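Local coordinates for hypothetical protein (Staphylococcus aureus subsp. aureus, PDB 1QYI) that is of unknown function but, with its haloacid dehalogenase (HAD)-like fold, is probably a hydrolase, possibly one acting on phosphate esters, at residues Asp63-Lys68 against Leu132-Leu137; Ala150-Ala155 against Ser162-Phe167; Glu183-Ser188 against Gly206-Glu211; Phe319-Ser324 against Ile339-Gly344. One frame throughout, in Å; residues are numbered along the deposited sequence.

Contact 1: Asp63-Lys68 against Leu132-Leu137; sequences DKILNK and LPLQFL
Ile65, on the first turn of helix 64-71, packs against Pro133 and Leu134 at the start of the short, weakly bonded helix 134-137. Both helices belong to the large helical insertion between strands 3-6 and 233-237 of the HAD-like core, the place where a C1-type cap is found in relatives. The two backbones come close at one end, with Ile65 CA 5.3 Å from Leu134 CA, and spread to 7.7 Å between Lys68 CA and Leu137 CA.

No hydrogen bond crosses; the contact is made mainly by apolar atoms. Ile65 sends CG1 out anti to its carbonyl carbon (chi1 -59°), and CD1 beyond it reaches Pro133 CG at 3.4 Å. The same branch touches Leu134, CG1 lying 3.8 Å from Leu134 CB. Leu134 leans over the helix backbone, its CD1 4.1 Å from Ile65 CA, while CD2 approaches CB of the exposed Lys64.

Backbone bonds within each segment hold the partners in place: Lys68 N to Lys64 O at 3.1 Å, and Leu137 N to Pro133 O. Outside the pair, Phe60 of helix 49-60 packs on Ile65 and His88 of helix 77-93 on Pro133.

The long aliphatic stem of Lys68 closes the wider end, sliding past Leu137 in the opposite direction. Lys68 CB sits 3.9 Å from Leu137 CD1, and farther out, beyond a bend at chi2, Lys68 CE comes to 4.0 Å from Leu137 O.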
loop_
_atom_site.group_PDB
_atom_site.type_symbol
_atom_site.label_atom_id
_atom_site.label_comp_id
_atom_site.label_asym_id
_atom_site.label_seq_id
_atom_site.Cartn_x
_atom_site.Cartn_y
_atom_site.Cartn_z
ATOM N N ASP A 63 8.833 13.244 -4.826
ATOM C CA ASP A 63 8.491 12.420 -3.672
ATOM C C ASP A 63 8.666 13.119 -2.330
ATOM O O ASP A 63 8.549 12.490 -1.270
ATOM C CB ASP A 63 9.302 11.129 -3.707
ATOM C CG ASP A 63 8.722 10.120 -4.672
ATOM O OD1 ASP A 63 7.950 10.532 -5.574
ATOM O OD2 ASP A 63 9.046 8.920 -4.541
ATOM N N LYS A 64 8.932 14.422 -2.375
ATOM C CA LYS A 64 9.088 15.201 -1.159
ATOM C C LYS A 64 7.775 15.172 -0.368
ATOM O O LYS A 64 7.788 14.952 0.839
ATOM C CB LYS A 64 9.514 16.636 -1.516
ATOM C CG LYS A 64 10.990 16.735 -1.948
ATOM C CD LYS A 64 11.502 18.171 -2.133
ATOM C CE LYS A 64 10.816 18.900 -3.284
ATOM N NZ LYS A 64 11.440 20.234 -3.551
ATOM N N ILE A 65 6.654 15.376 -1.067
ATOM C CA ILE A 65 5.311 15.361 -0.471
ATOM C C ILE A 65 5.026 13.946 0.038
ATOM O O ILE A 65 4.487 13.752 1.129
ATOM C CB ILE A 65 4.215 15.722 -1.523
ATOM C CG1 ILE A 65 4.469 17.107 -2.113
ATOM C CG2 ILE A 65 2.833 15.724 -0.874
ATOM C CD1 ILE A 65 3.484 17.493 -3.204
ATOM N N LEU A 66 5.412 12.966 -0.769
ATOM C CA LEU A 66 5.211 11.557 -0.464
ATOM C C LEU A 66 5.970 11.085 0.779
ATOM O O LEU A 66 5.478 10.239 1.528
ATOM C CB LEU A 66 5.611 10.721 -1.680
ATOM C CG LEU A 66 5.642 9.195 -1.574
ATOM C CD1 LEU A 66 4.342 8.655 -0.986
ATOM C CD2 LEU A 66 5.883 8.620 -2.961
ATOM N N ASN A 67 7.162 11.635 0.997
ATOM C CA ASN A 67 7.971 11.266 2.156
ATOM C C ASN A 67 7.581 12.035 3.415
ATOM O O ASN A 67 7.799 11.557 4.532
ATOM C CB ASN A 67 9.455 11.490 1.865
ATOM C CG ASN A 67 9.993 10.525 0.834
ATOM O OD1 ASN A 67 9.829 9.311 0.965
ATOM N ND2 ASN A 67 10.639 11.056 -0.200
ATOM N N LYS A 68 7.012 13.226 3.237
ATOM C CA LYS A 68 6.589 14.044 4.368
ATOM C C LYS A 68 5.385 13.379 5.033
ATOM O O LYS A 68 5.297 13.328 6.257
ATOM C CB LYS A 68 6.201 15.456 3.902
ATOM C CG LYS A 68 6.500 16.587 4.903
ATOM C CD LYS A 68 6.024 16.282 6.326
ATOM C CE LYS A 68 6.207 17.481 7.268
ATOM N NZ LYS A 68 7.621 17.946 7.382
ATOM N N LEU A 132 1.868 23.446 -3.149
ATOM C CA LEU A 132 0.927 23.783 -2.088
ATOM C C LEU A 132 0.770 22.715 -0.999
ATOM O O LEU A 132 0.905 23.015 0.193
ATOM C CB LEU A 132 -0.448 24.106 -2.684
ATOM C CG LEU A 132 -1.470 24.638 -1.673
ATOM C CD1 LEU A 132 -0.957 25.939 -1.076
ATOM C CD2 LEU A 132 -2.811 24.853 -2.352
ATOM N N PRO A 133 0.480 21.454 -1.386
ATOM C CA PRO A 133 0.318 20.408 -0.371
ATOM C C PRO A 133 1.518 20.297 0.568
ATOM O O PRO A 133 1.358 20.104 1.775
ATOM C CB PRO A 133 0.080 19.145 -1.203
ATOM C CG PRO A 133 0.730 19.455 -2.521
ATOM C CD PRO A 133 0.378 20.896 -2.748
ATOM N N LEU A 134 2.715 20.439 0.013
ATOM C CA LEU A 134 3.939 20.361 0.804
ATOM C C LEU A 134 4.042 21.565 1.733
ATOM O O LEU A 134 4.522 21.454 2.858
ATOM C CB LEU A 134 5.155 20.321 -0.119
ATOM C CG LEU A 134 6.508 20.168 0.561
ATOM C CD1 LEU A 134 6.583 18.811 1.237
ATOM C CD2 LEU A 134 7.609 20.311 -0.469
ATOM N N GLN A 135 3.601 22.718 1.244
ATOM C CA GLN A 135 3.637 23.945 2.026
ATOM C C GLN A 135 2.408 23.984 2.932
ATOM O O GLN A 135 2.119 24.987 3.585
ATOM C CB GLN A 135 3.650 25.151 1.097
ATOM C CG GLN A 135 4.827 25.157 0.131
ATOM C CD GLN A 135 4.719 26.263 -0.900
ATOM O OE1 GLN A 135 5.673 26.547 -1.620
ATOM N NE2 GLN A 135 3.547 26.886 -0.980
ATOM N N PHE A 136 1.683 22.875 2.954
ATOM C CA PHE A 136 0.505 22.739 3.786
ATOM C C PHE A 136 0.902 21.985 5.053
ATOM O O PHE A 136 0.493 22.345 6.153
ATOM C CB PHE A 136 -0.582 21.965 3.031
ATOM C CG PHE A 136 -1.612 21.337 3.927
ATOM C CD1 PHE A 136 -2.526 22.120 4.627
ATOM C CD2 PHE A 136 -1.647 19.956 4.098
ATOM C CE1 PHE A 136 -3.457 21.533 5.482
ATOM C CE2 PHE A 136 -2.572 19.361 4.950
ATOM C CZ PHE A 136 -3.478 20.149 5.644
ATOM N N LEU A 137 1.711 20.944 4.879
ATOM C CA LEU A 137 2.164 20.101 5.983
ATOM C C LEU A 137 3.215 20.770 6.867
ATOM O O LEU A 137 3.509 20.291 7.962
ATOM C CB LEU A 137 2.716 18.784 5.424
ATOM C CG LEU A 137 1.819 18.043 4.424
ATOM C CD1 LEU A 137 2.630 16.993 3.721
ATOM C CD2 LEU A 137 0.620 17.444 5.125
#

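Contact 2: Ala150-Ala155 against Ser162-Phe167; sequences ALEEFA and SDATLF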
loop_
_atom_site.group_PDB
_atom_site.type_symbol
_atom_site.label_atom_id
_atom_site.label_comp_id
_atom_site.label_asym_id
_atom_site.label_seq_id
_atom_site.Cartn_x
_atom_site.Cartn_y
_atom_site.Cartn_z
ATOM N N ALA A 150 -6.066 19.170 10.483
ATOM C CA ALA A 150 -5.417 20.316 9.854
ATOM C C ALA A 150 -6.069 20.581 8.503
ATOM O O ALA A 150 -6.351 21.727 8.146
ATOM C CB ALA A 150 -3.930 20.041 9.671
ATOM N N LEU A 151 -6.306 19.507 7.755
ATOM C CA LEU A 151 -6.928 19.595 6.440
ATOM C C LEU A 151 -8.305 20.238 6.522
ATOM O O LEU A 151 -8.693 21.001 5.636
ATOM C CB LEU A 151 -7.049 18.197 5.823
ATOM C CG LEU A 151 -8.005 18.036 4.638
ATOM C CD1 LEU A 151 -7.592 18.971 3.524
ATOM C CD2 LEU A 151 -8.002 16.593 4.165
ATOM N N GLU A 152 -9.037 19.934 7.591
ATOM C CA GLU A 152 -10.385 20.475 7.793
ATOM C C GLU A 152 -10.378 21.956 8.180
ATOM O O GLU A 152 -11.186 22.747 7.683
ATOM C CB GLU A 152 -11.103 19.666 8.870
ATOM C CG GLU A 152 -12.581 19.950 9.006
ATOM C CD GLU A 152 -13.274 18.895 9.840
ATOM O OE1 GLU A 152 -12.953 18.773 11.043
ATOM O OE2 GLU A 152 -14.130 18.167 9.288
ATOM N N GLU A 153 -9.463 22.314 9.075
ATOM C CA GLU A 153 -9.313 23.686 9.538
ATOM C C GLU A 153 -8.879 24.561 8.374
ATOM O O GLU A 153 -9.317 25.700 8.238
ATOM C CB GLU A 153 -8.267 23.735 10.662
ATOM C CG GLU A 153 -7.567 25.084 10.867
ATOM C CD GLU A 153 -8.310 26.029 11.794
ATOM O OE1 GLU A 153 -9.445 26.440 11.455
ATOM O OE2 GLU A 153 -7.754 26.352 12.873
ATOM N N PHE A 154 -8.010 24.015 7.534
ATOM C CA PHE A 154 -7.500 24.727 6.371
ATOM C C PHE A 154 -8.631 25.054 5.407
ATOM O O PHE A 154 -8.705 26.162 4.874
ATOM C CB PHE A 154 -6.465 23.861 5.661
ATOM C CG PHE A 154 -5.764 24.548 4.533
ATOM C CD1 PHE A 154 -4.826 25.542 4.785
ATOM C CD2 PHE A 154 -6.028 24.190 3.216
ATOM C CE1 PHE A 154 -4.157 26.169 3.741
ATOM C CE2 PHE A 154 -5.365 24.810 2.164
ATOM C CZ PHE A 154 -4.428 25.802 2.427
ATOM N N ALA A 155 -9.506 24.081 5.177
ATOM C CA ALA A 155 -10.629 24.271 4.274
ATOM C C ALA A 155 -11.608 25.323 4.794
ATOM O O ALA A 155 -12.100 26.141 4.018
ATOM C CB ALA A 155 -11.341 22.944 4.055
ATOM N N SER A 162 -17.756 26.872 7.531
ATOM C CA SER A 162 -17.647 26.240 8.845
ATOM C C SER A 162 -17.812 24.725 8.839
ATOM O O SER A 162 -17.332 24.038 9.742
ATOM C CB SER A 162 -18.669 26.861 9.803
ATOM O OG SER A 162 -19.978 26.781 9.274
ATOM N N ASP A 163 -18.490 24.210 7.819
ATOM C CA ASP A 163 -18.719 22.772 7.697
ATOM C C ASP A 163 -17.391 22.052 7.391
ATOM O O ASP A 163 -16.657 21.682 8.311
ATOM C CB ASP A 163 -19.771 22.503 6.606
ATOM C CG ASP A 163 -20.485 21.169 6.790
ATOM O OD1 ASP A 163 -21.643 21.042 6.323
ATOM O OD2 ASP A 163 -19.891 20.249 7.394
ATOM N N ALA A 164 -17.069 21.877 6.114
ATOM C CA ALA A 164 -15.830 21.201 5.725
ATOM C C ALA A 164 -15.842 19.697 6.029
ATOM O O ALA A 164 -14.781 19.071 6.096
ATOM C CB ALA A 164 -14.629 21.867 6.409
ATOM N N THR A 165 -17.033 19.121 6.208
ATOM C CA THR A 165 -17.155 17.689 6.500
ATOM C C THR A 165 -17.041 16.868 5.229
ATOM O O THR A 165 -17.021 15.645 5.276
ATOM C CB THR A 165 -18.510 17.333 7.176
ATOM O OG1 THR A 165 -19.598 17.847 6.394
ATOM C CG2 THR A 165 -18.570 17.905 8.586
ATOM N N LEU A 166 -16.973 17.558 4.098
ATOM C CA LEU A 166 -16.849 16.913 2.801
ATOM C C LEU A 166 -15.453 16.305 2.705
ATOM O O LEU A 166 -15.243 15.326 1.994
ATOM C CB LEU A 166 -17.030 17.950 1.697
ATOM C CG LEU A 166 -17.261 17.419 0.286
ATOM C CD1 LEU A 166 -18.698 16.905 0.180
ATOM C CD2 LEU A 166 -17.025 18.521 -0.731
ATOM N N PHE A 167 -14.510 16.901 3.433
ATOM C CA PHE A 167 -13.120 16.457 3.463
ATOM C C PHE A 167 -12.847 15.449 4.580
ATOM O O PHE A 167 -11.697 15.096 4.844
ATOM C CB PHE A 167 -12.186 17.661 3.650
ATOM C CG PHE A 167 -12.263 18.676 2.548
ATOM C CD1 PHE A 167 -11.975 18.314 1.234
ATOM C CD2 PHE A 167 -12.646 19.988 2.820
ATOM C CE1 PHE A 167 -12.074 19.241 0.200
ATOM C CE2 PHE A 167 -12.751 20.926 1.795
ATOM C CZ PHE A 167 -12.466 20.550 0.482
#
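Ala155 CB presses close to the Phe167 ring, 3.3 Å from CE2 and 3.5 Å from CD2, approaching obliquely. Phe167 CG is anti to its own carbonyl carbon (chi1 -61°), beside the backbone N, and the ring lies against helix 144-158. One turn back, Leu151 CG lies 4.3 Å from Phe167 CB. Ala164 CB faces the helix at Glu152 and Ala155, 3.8 Å from Glu152 CG and 4.2 Å from Ala155 CB. Glu152 runs on past it in an extended chain to Ala164 O, and because Glu152 OE2 and Ala164 O are both acceptors, their approach is no bond; no hydrogen bond joins the segments.

The loop is shaped by its own polar contacts. Asp163 OD2 takes Thr165 OG1 at 2.6 Å and Thr165 N at 3.3 Å, both from the same face and from above the carboxylate plane. The second bond defines an Asx turn around Ala164, whose phi is positive (70°).

Farther out, Ser86 and Ile90 of helix 77-93 meet Phe167, and Leu151 touches Ile83 of that helix. Leu166 reaches Phe104 and Met105 of helix 98-106, which places the loop leading to helix 172-195 among three helices: 77-93, 98-106 and 144-158.

Contact 3: Glu183-Ser188 against Gly206-Glu211; sequences EWYLGS and GYIYQE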
loop_
_atom_site.group_PDB
_atom_site.type_symbol
_atom_site.label_atom_id
_atom_site.label_comp_id
_atom_site.label_asym_id
_atom_site.label_seq_id
_atom_site.Cartn_x
_atom_site.Cartn_y
_atom_site.Cartn_z
ATOM N N GLU A 183 -9.582 1.016 -8.980
ATOM C CA GLU A 183 -9.786 0.608 -10.362
ATOM C C GLU A 183 -8.452 0.715 -11.091
ATOM O O GLU A 183 -8.096 -0.141 -11.901
ATOM C CB GLU A 183 -10.842 1.472 -11.051
ATOM C CG GLU A 183 -11.805 0.624 -11.841
ATOM C CD GLU A 183 -12.796 1.424 -12.659
ATOM O OE1 GLU A 183 -13.527 2.251 -12.075
ATOM O OE2 GLU A 183 -12.845 1.212 -13.889
ATOM N N TRP A 184 -7.717 1.776 -10.787
ATOM C CA TRP A 184 -6.403 1.992 -11.365
ATOM C C TRP A 184 -5.527 0.773 -11.060
ATOM O O TRP A 184 -4.894 0.208 -11.947
ATOM C CB TRP A 184 -5.774 3.237 -10.742
ATOM C CG TRP A 184 -5.869 4.495 -11.580
ATOM C CD1 TRP A 184 -6.130 5.760 -11.140
ATOM C CD2 TRP A 184 -5.592 4.601 -12.983
ATOM N NE1 TRP A 184 -6.019 6.652 -12.187
ATOM C CE2 TRP A 184 -5.681 5.971 -13.320
ATOM C CE3 TRP A 184 -5.253 3.676 -13.979
ATOM C CZ2 TRP A 184 -5.466 6.435 -14.613
ATOM C CZ3 TRP A 184 -5.039 4.135 -15.265
ATOM C CH2 TRP A 184 -5.138 5.513 -15.568
ATOM N N TYR A 185 -5.523 0.362 -9.796
ATOM C CA TYR A 185 -4.715 -0.764 -9.358
ATOM C C TYR A 185 -5.226 -2.147 -9.760
ATOM O O TYR A 185 -4.556 -2.860 -10.509
ATOM C CB TYR A 185 -4.533 -0.701 -7.842
ATOM C CG TYR A 185 -3.326 -1.452 -7.308
ATOM C CD1 TYR A 185 -3.335 -2.841 -7.178
ATOM C CD2 TYR A 185 -2.178 -0.762 -6.918
ATOM C CE1 TYR A 185 -2.225 -3.522 -6.664
ATOM C CE2 TYR A 185 -1.073 -1.426 -6.410
ATOM C CZ TYR A 185 -1.101 -2.800 -6.281
ATOM O OH TYR A 185 -0.014 -3.441 -5.744
ATOM N N LEU A 186 -6.394 -2.538 -9.261
ATOM C CA LEU A 186 -6.940 -3.860 -9.579
ATOM C C LEU A 186 -7.396 -3.985 -11.024
ATOM O O LEU A 186 -7.416 -5.083 -11.583
ATOM C CB LEU A 186 -8.121 -4.183 -8.664
ATOM C CG LEU A 186 -7.909 -3.969 -7.163
ATOM C CD1 LEU A 186 -9.252 -4.047 -6.459
ATOM C CD2 LEU A 186 -6.928 -4.999 -6.602
ATOM N N GLY A 187 -7.751 -2.860 -11.632
ATOM C CA GLY A 187 -8.247 -2.902 -12.994
ATOM C C GLY A 187 -9.759 -3.041 -12.923
ATOM O O GLY A 187 -10.289 -3.477 -11.908
ATOM N N SER A 188 -10.457 -2.671 -13.989
ATOM C CA SER A 188 -11.914 -2.734 -14.023
ATOM C C SER A 188 -12.516 -4.068 -13.593
ATOM O O SER A 188 -13.390 -4.109 -12.725
ATOM C CB SER A 188 -12.405 -2.394 -15.430
ATOM O OG SER A 188 -12.063 -1.056 -15.771
ATOM N N GLY A 206 -5.190 -2.587 -14.882
ATOM C CA GLY A 206 -4.720 -2.876 -13.543
ATOM C C GLY A 206 -3.217 -3.043 -13.399
ATOM O O GLY A 206 -2.637 -4.048 -13.820
ATOM N N TYR A 207 -2.585 -2.057 -12.774
ATOM C CA TYR A 207 -1.153 -2.086 -12.558
ATOM C C TYR A 207 -0.751 -3.175 -11.577
ATOM O O TYR A 207 0.401 -3.238 -11.145
ATOM C CB TYR A 207 -0.678 -0.715 -12.073
ATOM C CG TYR A 207 -0.750 0.322 -13.167
ATOM C CD1 TYR A 207 0.237 0.386 -14.154
ATOM C CD2 TYR A 207 -1.838 1.181 -13.267
ATOM C CE1 TYR A 207 0.138 1.277 -15.218
ATOM C CE2 TYR A 207 -1.943 2.074 -14.331
ATOM C CZ TYR A 207 -0.949 2.111 -15.300
ATOM O OH TYR A 207 -1.055 2.977 -16.360
ATOM N N ILE A 208 -1.704 -4.023 -11.207
ATOM C CA ILE A 208 -1.400 -5.117 -10.298
ATOM C C ILE A 208 -0.644 -6.127 -11.143
ATOM O O ILE A 208 0.149 -6.916 -10.636
ATOM C CB ILE A 208 -2.693 -5.768 -9.721
ATOM C CG1 ILE A 208 -2.322 -6.777 -8.643
ATOM C CG2 ILE A 208 -3.480 -6.489 -10.827
ATOM C CD1 ILE A 208 -3.523 -7.311 -7.899
ATOM N N TYR A 209 -0.891 -6.076 -12.448
ATOM C CA TYR A 209 -0.231 -6.960 -13.396
ATOM C C TYR A 209 1.125 -6.413 -13.849
ATOM O O TYR A 209 1.878 -7.110 -14.515
ATOM C CB TYR A 209 -1.132 -7.176 -14.606
ATOM C CG TYR A 209 -2.422 -7.863 -14.281
ATOM C CD1 TYR A 209 -2.469 -9.237 -14.062
ATOM C CD2 TYR A 209 -3.617 -7.145 -14.248
ATOM C CE1 TYR A 209 -3.687 -9.881 -13.835
ATOM C CE2 TYR A 209 -4.832 -7.775 -14.014
ATOM C CZ TYR A 209 -4.865 -9.145 -13.814
ATOM O OH TYR A 209 -6.082 -9.776 -13.619
ATOM N N GLN A 210 1.434 -5.171 -13.496
ATOM C CA GLN A 210 2.712 -4.588 -13.889
ATOM C C GLN A 210 3.445 -4.160 -12.637
ATOM O O GLN A 210 4.002 -3.062 -12.566
ATOM C CB GLN A 210 2.510 -3.375 -14.796
ATOM C CG GLN A 210 1.401 -3.564 -15.810
ATOM C CD GLN A 210 1.394 -2.495 -16.870
ATOM O OE1 GLN A 210 0.434 -2.370 -17.624
ATOM N NE2 GLN A 210 2.475 -1.725 -16.949
ATOM N N GLU A 211 3.433 -5.041 -11.645
ATOM C CA GLU A 211 4.072 -4.787 -10.364
ATOM C C GLU A 211 5.599 -4.712 -10.538
ATOM O O GLU A 211 6.190 -5.413 -11.364
ATOM C CB GLU A 211 3.674 -5.902 -9.386
ATOM C CG GLU A 211 3.729 -5.534 -7.907
ATOM C CD GLU A 211 2.510 -4.740 -7.419
ATOM O OE1 GLU A 211 1.366 -5.202 -7.593
ATOM O OE2 GLU A 211 2.694 -3.651 -6.843
HETATM O O HOH W 1 -5.182 0.005 -14.368
#
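Trp184 O is approached by two groups of the facing loop and by a water: Tyr207 N donates a weak but fairly straight bond of 3.3 Å (163°), Gly206 CA makes a CA-H...O contact at 3.5 Å, and the water, placed doubtfully close, links it to Gly206 N. The oxygen is available because Gly187 has non-helical backbone angles (phi 91°, psi 159°), which carry Ser188 N away from it. Both glycines allow close passage, Gly187 CA lying 3.6 Å from Gly206 CA.

Gly206 to Tyr209 is a type I beta turn, closed by Tyr209 N to Gly206 O at 3.0 Å. It packs on helix 172-195 within the return from the helical insertion to the HAD-like core.

Side chains flank the turn. Trp184 and Tyr207 run side by side, pointing the same way, with Trp184 CE3 at the edge of the tyrosine ring, 3.7 Å from Tyr207 CE2. Lys204 makes a cation-pi contact with the indole. Tyr185 crosses Ile208 at about a right angle, its CE1 3.8 Å from Ile208 CG1, while Val247 and Pro248 of helix 242-252 also touch Ile208. The phenol continues to Glu211, where Tyr185 OH lies 2.9 Å from both OE1 and OE2; Glu211 OE2 has a long, weak ion pair with Arg240.

Contact 4: Phe319-Ser324 against Ile339-Gly344; sequences FIVGDS and IGTLTG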
loop_
_atom_site.group_PDB
_atom_site.type_symbol
_atom_site.label_atom_id
_atom_site.label_comp_id
_atom_site.label_asym_id
_atom_site.label_seq_id
_atom_site.Cartn_x
_atom_site.Cartn_y
_atom_site.Cartn_z
ATOM N N PHE A 319 12.439 -20.567 8.962
ATOM C CA PHE A 319 13.252 -19.420 8.564
ATOM C C PHE A 319 12.337 -18.359 7.948
ATOM O O PHE A 319 11.764 -18.554 6.866
ATOM C CB PHE A 319 14.274 -19.821 7.502
ATOM C CG PHE A 319 15.307 -20.792 7.981
ATOM C CD1 PHE A 319 16.327 -20.378 8.827
ATOM C CD2 PHE A 319 15.248 -22.127 7.603
ATOM C CE1 PHE A 319 17.271 -21.275 9.282
ATOM C CE2 PHE A 319 16.188 -23.026 8.054
ATOM C CZ PHE A 319 17.201 -22.599 8.900
ATOM N N ILE A 320 12.215 -17.229 8.626
ATOM C CA ILE A 320 11.387 -16.146 8.136
ATOM C C ILE A 320 12.275 -15.188 7.352
ATOM O O ILE A 320 13.290 -14.710 7.858
ATOM C CB ILE A 320 10.691 -15.436 9.300
ATOM C CG1 ILE A 320 9.568 -16.329 9.820
ATOM C CG2 ILE A 320 10.165 -14.088 8.851
ATOM C CD1 ILE A 320 8.834 -15.773 11.024
ATOM N N VAL A 321 11.873 -14.933 6.107
ATOM C CA VAL A 321 12.592 -14.064 5.175
ATOM C C VAL A 321 11.804 -12.789 4.903
ATOM O O VAL A 321 10.799 -12.791 4.180
ATOM C CB VAL A 321 12.843 -14.795 3.822
ATOM C CG1 VAL A 321 13.512 -13.857 2.819
ATOM C CG2 VAL A 321 13.695 -16.033 4.048
ATOM N N GLY A 322 12.271 -11.694 5.485
ATOM C CA GLY A 322 11.588 -10.438 5.294
ATOM C C GLY A 322 12.530 -9.270 5.398
ATOM O O GLY A 322 13.737 -9.434 5.543
ATOM N N ASP A 323 11.965 -8.077 5.352
ATOM C CA ASP A 323 12.769 -6.878 5.416
ATOM C C ASP A 323 12.333 -5.968 6.552
ATOM O O ASP A 323 13.117 -5.160 7.039
ATOM C CB ASP A 323 12.658 -6.137 4.085
ATOM C CG ASP A 323 11.229 -5.764 3.756
ATOM O OD1 ASP A 323 10.327 -6.637 3.858
ATOM O OD2 ASP A 323 11.008 -4.593 3.387
ATOM N N SER A 324 11.080 -6.091 6.968
ATOM C CA SER A 324 10.573 -5.246 8.035
ATOM C C SER A 324 10.955 -5.775 9.394
ATOM O O SER A 324 11.173 -6.975 9.592
ATOM C CB SER A 324 9.054 -5.137 7.970
ATOM O OG SER A 324 8.452 -6.327 8.438
ATOM N N ILE A 339 15.948 -13.964 8.913
ATOM C CA ILE A 339 16.932 -13.518 7.957
ATOM C C ILE A 339 16.375 -12.297 7.234
ATOM O O ILE A 339 15.415 -12.396 6.472
ATOM C CB ILE A 339 17.342 -14.644 6.969
ATOM C CG1 ILE A 339 17.921 -14.004 5.689
ATOM C CG2 ILE A 339 16.181 -15.569 6.703
ATOM C CD1 ILE A 339 18.541 -14.986 4.733
ATOM N N GLY A 340 16.976 -11.140 7.516
ATOM C CA GLY A 340 16.530 -9.885 6.927
ATOM C C GLY A 340 17.118 -9.532 5.573
ATOM O O GLY A 340 18.293 -9.797 5.301
ATOM N N THR A 341 16.294 -8.927 4.722
ATOM C CA THR A 341 16.730 -8.519 3.389
ATOM C C THR A 341 16.882 -7.015 3.330
ATOM O O THR A 341 16.192 -6.297 4.042
ATOM C CB THR A 341 15.730 -8.933 2.316
ATOM O OG1 THR A 341 15.199 -10.225 2.629
ATOM C CG2 THR A 341 16.427 -9.012 0.969
ATOM N N LEU A 342 17.793 -6.532 2.492
ATOM C CA LEU A 342 17.997 -5.092 2.395
ATOM C C LEU A 342 17.301 -4.497 1.179
ATOM O O LEU A 342 17.741 -3.495 0.618
ATOM C CB LEU A 342 19.491 -4.773 2.372
ATOM C CG LEU A 342 20.213 -5.118 3.668
ATOM C CD1 LEU A 342 21.670 -4.707 3.566
ATOM C CD2 LEU A 342 19.531 -4.412 4.840
ATOM N N THR A 343 16.191 -5.116 0.791
ATOM C CA THR A 343 15.422 -4.659 -0.354
ATOM C C THR A 343 14.121 -3.915 0.013
ATOM O O THR A 343 13.167 -3.880 -0.772
ATOM C CB THR A 343 15.127 -5.847 -1.296
ATOM O OG1 THR A 343 14.874 -7.034 -0.530
ATOM C CG2 THR A 343 16.315 -6.091 -2.206
ATOM N N GLY A 344 14.099 -3.311 1.203
ATOM C CA GLY A 344 12.936 -2.555 1.649
ATOM C C GLY A 344 12.985 -1.130 1.121
ATOM O O GLY A 344 13.979 -0.723 0.516
HETATM O O HOH W 2 15.454 -4.560 5.689
#
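Val321 holds CG2 anti to its carbonyl carbon, and Ile339 has CG2 between its backbone N and carbonyl carbon, with CG1 anti to N (chi1 158°); the two CG2 methyls meet at 3.7 Å on one face of the sheet. Thr341 OG1 makes a weak bond to Gly322 O. That oxygen is gripped mainly by Thr341 N at 2.7 Å, a donor tilted from the carbonyl plane.

The pairing is parallel: Ile339 N donates to Ile320 O at 3.0 Å, almost in line with the carbonyl (171°), and Gly322 N returns a weak bond to Ile339 O. Past the strand ends the loops remain together. One water donates to Asp323 O and lies doubtfully close to Thr341 O, and Asp323 OD2 lies 3.3 Å from Gly344 CA.

Gly322 and Asp323, with Asp327, fit the GDxxxD form of HAD motif IV, whose acidic residues help hold magnesium in relatives; Asp323 OD1 lies close to Asp7 OD2, just past strand 3-6. Strand 318-322 runs between strands 3-6 and 337-341, helix 325-334 makes the beta-alpha-beta crossover and packs on Ile320, and helix 369-373 covers Ile339.

In the fold
The four contacts follow one another along the chain, each closing before the next opens. Contacts 1 and 2 lie in the helical insertion, on the same side of the chain's centre, with centres about 18 Å apart. They touch through Phe136, whose ring meets Leu151 and stacks edge-to-face with Phe154. Contact 3 joins helix 172-195 to the loop leading back to the core, about 26 Å between centres from both contact 1 and contact 4. Contact 4 lies in the six-stranded parallel sheet, about 41 Å from contact 2, centre to centre, on the opposite side of the chain's centre. The elongated molecule thus consists of a helical part and a Rossmann-like part, consistent with a capped HAD-type enzyme.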